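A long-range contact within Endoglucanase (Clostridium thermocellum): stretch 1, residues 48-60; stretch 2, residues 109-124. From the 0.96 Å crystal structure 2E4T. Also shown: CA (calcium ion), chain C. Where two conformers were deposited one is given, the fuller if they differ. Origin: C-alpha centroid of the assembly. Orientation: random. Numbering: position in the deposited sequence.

Stretch 1 48-60: TTGYNWENNFSNA
Stretch 2, residues 109-124: LQAAGYVSADGNGPVS

Stretch 1 (48-60) and stretch 2 (109-124) bury 675 Å² between them, both sides summed. Stretch 1 is mostly loop. It opens with a type I beta turn from T48 to Y51 and has a short strand at 58-59. N52 N bonds F57 O at 2.9 Å and N56 N bonds N52 O at 2.7 Å, which folds residues 52-57 into a compact loop. Stretch 2 has strands at 114-116 and 121-122. In the register, T49 CA is 5.3 Å from Q110 CA and G50 CA is 4.1 Å from V115 CA. S58 CA is 5.3 Å from S116 CA, and F57 CA is 5.6 Å from G119 CA. The first two pairs advance along both stretches; the last two run backward along stretch 1, which has turned back on itself at 52-57.

Q110 (phi/psi -103/121; chi1 m, chi2 p, chi3 51°) starts sideways, but its end comes nearer to the turn. Q110 NE2 donates to T48 O at 2.9 Å, and lies 4.1 Å from CD2 at the edge of the Y51 ring (chi1 t). Q110 OE1 takes a hydrogen bond from water 2, which also donates to Y51 O and accepts from W53 N. The amide thus serves the turn directly and through water.

A112 points toward stretch 1. Its CB lies 3.5 Å from T49 CG2, a nonpolar contact. G113 has phi/psi 140/-23, angles that call for glycine. G113 N donates to water 1, which in turn donates to T49 O and Y114 O. This water links the two carbonyls, which cannot bond each other. The CA-to-CB bond of Y114 points away.

V115 (-136/158, chi1 m) points toward stretch 1. V115 CG2 packs on N52 CB at 3.6 Å, and V115 CG1 is 3.2 Å from Y51 O. S116 (-57/131, chi1 m) is gripped at both backbone polar groups. S116 N donates to G50 O at 2.9 Å, nearly straight at 170°. S116 O accepts from N52 ND2 at 2.9 Å; N52 is chi1 t, chi2 -20°. N52 OD1 accepts from E54 N, so this side chain joins its own loop to stretch 2. S116 CB is 3.8 Å from F57 CB.

A117 and D118 point away, but their backbone meets F57 (chi1 m, chi2 -53°). D118 O is 3.3 Å from F57 CB. G119 (-117/39) lies over the ring face: its CA is 3.9 Å from the ring centroid, a CH-pi contact. A CB here would clash with F57 CE1. G121 (112/-155) also requires glycine. V123 (chi1 t) closes the contact, with CG2 3.5 Å from N59 ND2.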

# COMPACT_ATOMS: atom_id res chain seq x y z
N THR A 48 -13.85 0.81 -7.57
CA THR A 48 -14.31 1.83 -6.67
C THR A 48 -14.57 3.20 -7.34
O THR A 48 -15.26 4.02 -6.76
CB THR A 48 -13.37 1.99 -5.46
OG1 THR A 48 -12.10 2.49 -5.86
CG2 THR A 48 -13.25 0.66 -4.70
N THR A 49 -14.09 3.39 -8.58
CA THR A 49 -14.27 4.70 -9.22
C THR A 49 -15.75 5.05 -9.43
O THR A 49 -16.17 6.18 -9.21
CB THR A 49 -13.50 4.71 -10.55
OG1 THR A 49 -12.11 4.62 -10.27
CG2 THR A 49 -13.83 5.97 -11.37
N GLY A 50 -16.52 4.04 -9.89
CA GLY A 50 -17.93 4.27 -10.22
C GLY A 50 -18.90 3.75 -9.17
O GLY A 50 -20.10 3.62 -9.43
N TYR A 51 -18.39 3.41 -7.97
CA TYR A 51 -19.24 2.94 -6.88
C TYR A 51 -20.15 4.06 -6.38
O TYR A 51 -19.69 5.16 -6.07
CB TYR A 51 -18.33 2.47 -5.72
CG TYR A 51 -19.11 2.16 -4.44
CD1 TYR A 51 -19.95 1.05 -4.36
CD2 TYR A 51 -19.04 3.03 -3.36
CE1 TYR A 51 -20.67 0.79 -3.21
CE2 TYR A 51 -19.78 2.79 -2.20
CZ TYR A 51 -20.62 1.69 -2.14
OH TYR A 51 -21.36 1.49 -0.99
N ASN A 52 -21.46 3.74 -6.29
CA ASN A 52 -22.47 4.68 -5.83
C ASN A 52 -22.89 4.28 -4.42
O ASN A 52 -23.57 3.27 -4.23
CB ASN A 52 -23.66 4.62 -6.78
CG ASN A 52 -24.75 5.59 -6.43
OD1 ASN A 52 -24.84 6.08 -5.30
ND2 ASN A 52 -25.60 5.89 -7.42
N TRP A 53 -22.52 5.09 -3.40
CA TRP A 53 -22.81 4.69 -2.04
C TRP A 53 -24.33 4.64 -1.76
O TRP A 53 -24.76 4.00 -0.79
CB TRP A 53 -22.14 5.66 -1.04
CG TRP A 53 -22.82 6.98 -0.88
CD1 TRP A 53 -22.74 8.07 -1.71
CD2 TRP A 53 -23.66 7.38 0.22
NE1 TRP A 53 -23.49 9.12 -1.20
CE2 TRP A 53 -24.05 8.71 -0.03
CE3 TRP A 53 -24.09 6.74 1.39
CZ2 TRP A 53 -24.84 9.43 0.89
CZ3 TRP A 53 -24.87 7.45 2.29
CH2 TRP A 53 -25.22 8.78 2.04
N GLU A 54 -25.12 5.35 -2.57
CA GLU A 54 -26.56 5.39 -2.27
C GLU A 54 -27.24 4.07 -2.50
O GLU A 54 -28.21 3.75 -1.82
CB GLU A 54 -27.25 6.48 -3.10
CG GLU A 54 -26.67 7.87 -2.89
CD GLU A 54 -27.46 8.95 -3.64
OE1 GLU A 54 -28.27 8.60 -4.57
OE2 GLU A 54 -27.28 10.16 -3.33
N ASN A 55 -26.76 3.32 -3.52
CA ASN A 55 -27.43 2.05 -3.93
C ASN A 55 -26.48 0.90 -4.09
O ASN A 55 -26.93 -0.22 -4.39
CB ASN A 55 -28.27 2.30 -5.17
CG ASN A 55 -27.44 2.81 -6.30
OD1 ASN A 55 -26.22 2.56 -6.39
ND2 ASN A 55 -28.08 3.54 -7.21
N ASN A 56 -25.16 1.10 -3.90
CA ASN A 56 -24.13 0.05 -3.94
C ASN A 56 -23.80 -0.48 -5.33
O ASN A 56 -22.98 -1.42 -5.40
CB ASN A 56 -24.42 -1.08 -2.96
CG ASN A 56 -24.54 -0.56 -1.56
OD1 ASN A 56 -23.54 -0.09 -0.96
ND2 ASN A 56 -25.74 -0.60 -1.02
N PHE A 57 -24.37 0.08 -6.38
CA PHE A 57 -23.98 -0.34 -7.71
C PHE A 57 -22.59 0.20 -8.04
O PHE A 57 -22.12 1.19 -7.46
CB PHE A 57 -25.01 0.12 -8.75
CG PHE A 57 -26.38 -0.45 -8.49
CD1 PHE A 57 -26.58 -1.80 -8.33
CD2 PHE A 57 -27.51 0.38 -8.50
CE1 PHE A 57 -27.85 -2.32 -8.14
CE2 PHE A 57 -28.79 -0.11 -8.29
CZ PHE A 57 -28.95 -1.47 -8.11
N SER A 58 -21.95 -0.43 -9.02
CA SER A 58 -20.63 0.00 -9.47
C SER A 58 -20.44 -0.53 -10.90
O SER A 58 -21.25 -1.32 -11.39
CB SER A 58 -19.50 -0.53 -8.56
OG SER A 58 -19.45 -1.95 -8.58
N ASN A 59 -19.34 -0.08 -11.53
CA ASN A 59 -19.11 -0.40 -12.93
C ASN A 59 -17.72 -1.02 -13.11
O ASN A 59 -16.71 -0.54 -12.58
CB ASN A 59 -19.26 0.89 -13.79
CG ASN A 59 -19.38 0.56 -15.27
OD1 ASN A 59 -18.36 0.30 -15.94
ND2 ASN A 59 -20.61 0.50 -15.79
N ALA A 60 -17.70 -2.10 -13.90
CA ALA A 60 -16.46 -2.84 -14.15
C ALA A 60 -15.49 -2.08 -15.06
O ALA A 60 -14.27 -2.44 -15.10
CB ALA A 60 -16.79 -4.15 -14.83
N LEU A 109 -13.07 7.35 -2.23
CA LEU A 109 -14.17 8.21 -2.65
C LEU A 109 -14.04 8.47 -4.17
O LEU A 109 -13.00 8.27 -4.78
CB LEU A 109 -14.14 9.54 -1.87
CG LEU A 109 -14.24 9.36 -0.35
CD1 LEU A 109 -14.13 10.75 0.31
CD2 LEU A 109 -15.54 8.67 0.05
N GLN A 110 -15.17 8.94 -4.74
CA GLN A 110 -15.35 8.94 -6.18
C GLN A 110 -15.14 10.36 -6.74
O GLN A 110 -15.85 11.30 -6.37
CB GLN A 110 -16.78 8.45 -6.48
CG GLN A 110 -16.96 6.97 -6.15
CD GLN A 110 -16.82 6.61 -4.68
OE1 GLN A 110 -17.46 7.23 -3.81
NE2 GLN A 110 -15.98 5.60 -4.39
N ALA A 111 -14.15 10.48 -7.65
CA ALA A 111 -13.77 11.75 -8.19
C ALA A 111 -13.78 11.82 -9.71
O ALA A 111 -13.68 12.91 -10.28
CB ALA A 111 -12.41 12.24 -7.66
N ALA A 112 -13.86 10.68 -10.41
CA ALA A 112 -13.79 10.69 -11.87
C ALA A 112 -14.98 11.47 -12.47
O ALA A 112 -14.84 12.00 -13.58
CB ALA A 112 -13.73 9.29 -12.43
N GLY A 113 -16.09 11.51 -11.78
CA GLY A 113 -17.15 12.48 -12.06
C GLY A 113 -18.55 11.94 -11.97
O GLY A 113 -19.49 12.72 -11.78
N TYR A 114 -18.71 10.62 -12.12
CA TYR A 114 -20.02 9.98 -12.15
C TYR A 114 -19.91 8.60 -11.49
O TYR A 114 -18.80 8.00 -11.47
CB TYR A 114 -20.49 9.78 -13.61
CG TYR A 114 -20.72 11.09 -14.32
CD1 TYR A 114 -22.00 11.68 -14.34
CD2 TYR A 114 -19.69 11.77 -14.96
CE1 TYR A 114 -22.20 12.90 -14.96
CE2 TYR A 114 -19.88 13.01 -15.57
CZ TYR A 114 -21.16 13.56 -15.55
OH TYR A 114 -21.35 14.79 -16.17
N VAL A 115 -21.04 8.10 -11.05
CA VAL A 115 -21.12 6.76 -10.45
C VAL A 115 -22.36 6.04 -11.02
O VAL A 115 -23.33 6.68 -11.51
CB VAL A 115 -21.21 6.81 -8.89
CG1 VAL A 115 -19.89 7.38 -8.35
CG2 VAL A 115 -22.39 7.62 -8.42
N SER A 116 -22.34 4.71 -10.95
CA SER A 116 -23.42 3.93 -11.56
C SER A 116 -24.79 4.32 -10.99
O SER A 116 -25.01 4.32 -9.75
CB SER A 116 -23.22 2.45 -11.21
OG SER A 116 -22.08 1.94 -11.90
N ALA A 117 -25.76 4.55 -11.89
CA ALA A 117 -27.13 4.80 -11.47
C ALA A 117 -27.91 3.53 -11.18
O ALA A 117 -28.97 3.60 -10.55
CB ALA A 117 -27.87 5.57 -12.56
N ASP A 118 -27.45 2.40 -11.72
CA ASP A 118 -28.24 1.18 -11.77
C ASP A 118 -27.27 -0.00 -11.78
O ASP A 118 -26.05 0.15 -11.84
CB ASP A 118 -29.17 1.19 -13.00
CG ASP A 118 -28.36 1.27 -14.29
OD1 ASP A 118 -27.55 0.36 -14.55
OD2 ASP A 118 -28.53 2.30 -15.05
N GLY A 119 -27.87 -1.19 -11.72
CA GLY A 119 -27.15 -2.45 -11.86
C GLY A 119 -27.60 -3.22 -13.08
O GLY A 119 -27.68 -4.45 -13.06
N ASN A 120 -27.86 -2.52 -14.19
CA ASN A 120 -28.59 -3.12 -15.31
C ASN A 120 -27.75 -3.75 -16.38
O ASN A 120 -28.33 -4.32 -17.31
CB ASN A 120 -29.52 -2.09 -16.01
CG ASN A 120 -30.45 -1.40 -15.13
OD1 ASN A 120 -30.82 -1.94 -14.14
ND2 ASN A 120 -30.94 -0.20 -15.54
N GLY A 121 -26.41 -3.78 -16.24
CA GLY A 121 -25.57 -4.44 -17.22
C GLY A 121 -24.74 -3.42 -17.99
O GLY A 121 -24.42 -2.30 -17.50
N PRO A 122 -24.34 -3.77 -19.20
CA PRO A 122 -23.36 -2.96 -19.93
C PRO A 122 -23.85 -1.54 -20.19
O PRO A 122 -25.00 -1.33 -20.62
CB PRO A 122 -23.14 -3.72 -21.25
CG PRO A 122 -24.47 -4.45 -21.44
CD PRO A 122 -24.80 -4.93 -20.02
N VAL A 123 -22.93 -0.59 -20.03
CA VAL A 123 -23.15 0.81 -20.39
C VAL A 123 -22.54 1.03 -21.77
O VAL A 123 -21.34 0.81 -21.97
CB VAL A 123 -22.52 1.75 -19.34
CG1 VAL A 123 -22.70 3.17 -19.78
CG2 VAL A 123 -23.15 1.51 -17.96
N SER A 124 -23.39 1.43 -22.73
CA SER A 124 -22.89 1.60 -24.08
C SER A 124 -22.02 2.85 -24.20
O SER A 124 -22.10 3.78 -23.36
CB SER A 124 -24.06 1.73 -25.05
OG SER A 124 -24.64 3.01 -24.87
CA CA C . -28.84 11.01 -5.01
O HOH W 1 -16.37 8.78 -10.17
O HOH W 2 -20.32 6.86 -4.02
O HOH W 3 -28.96 12.87 -3.52
O HOH W 4 -29.22 9.90 -7.09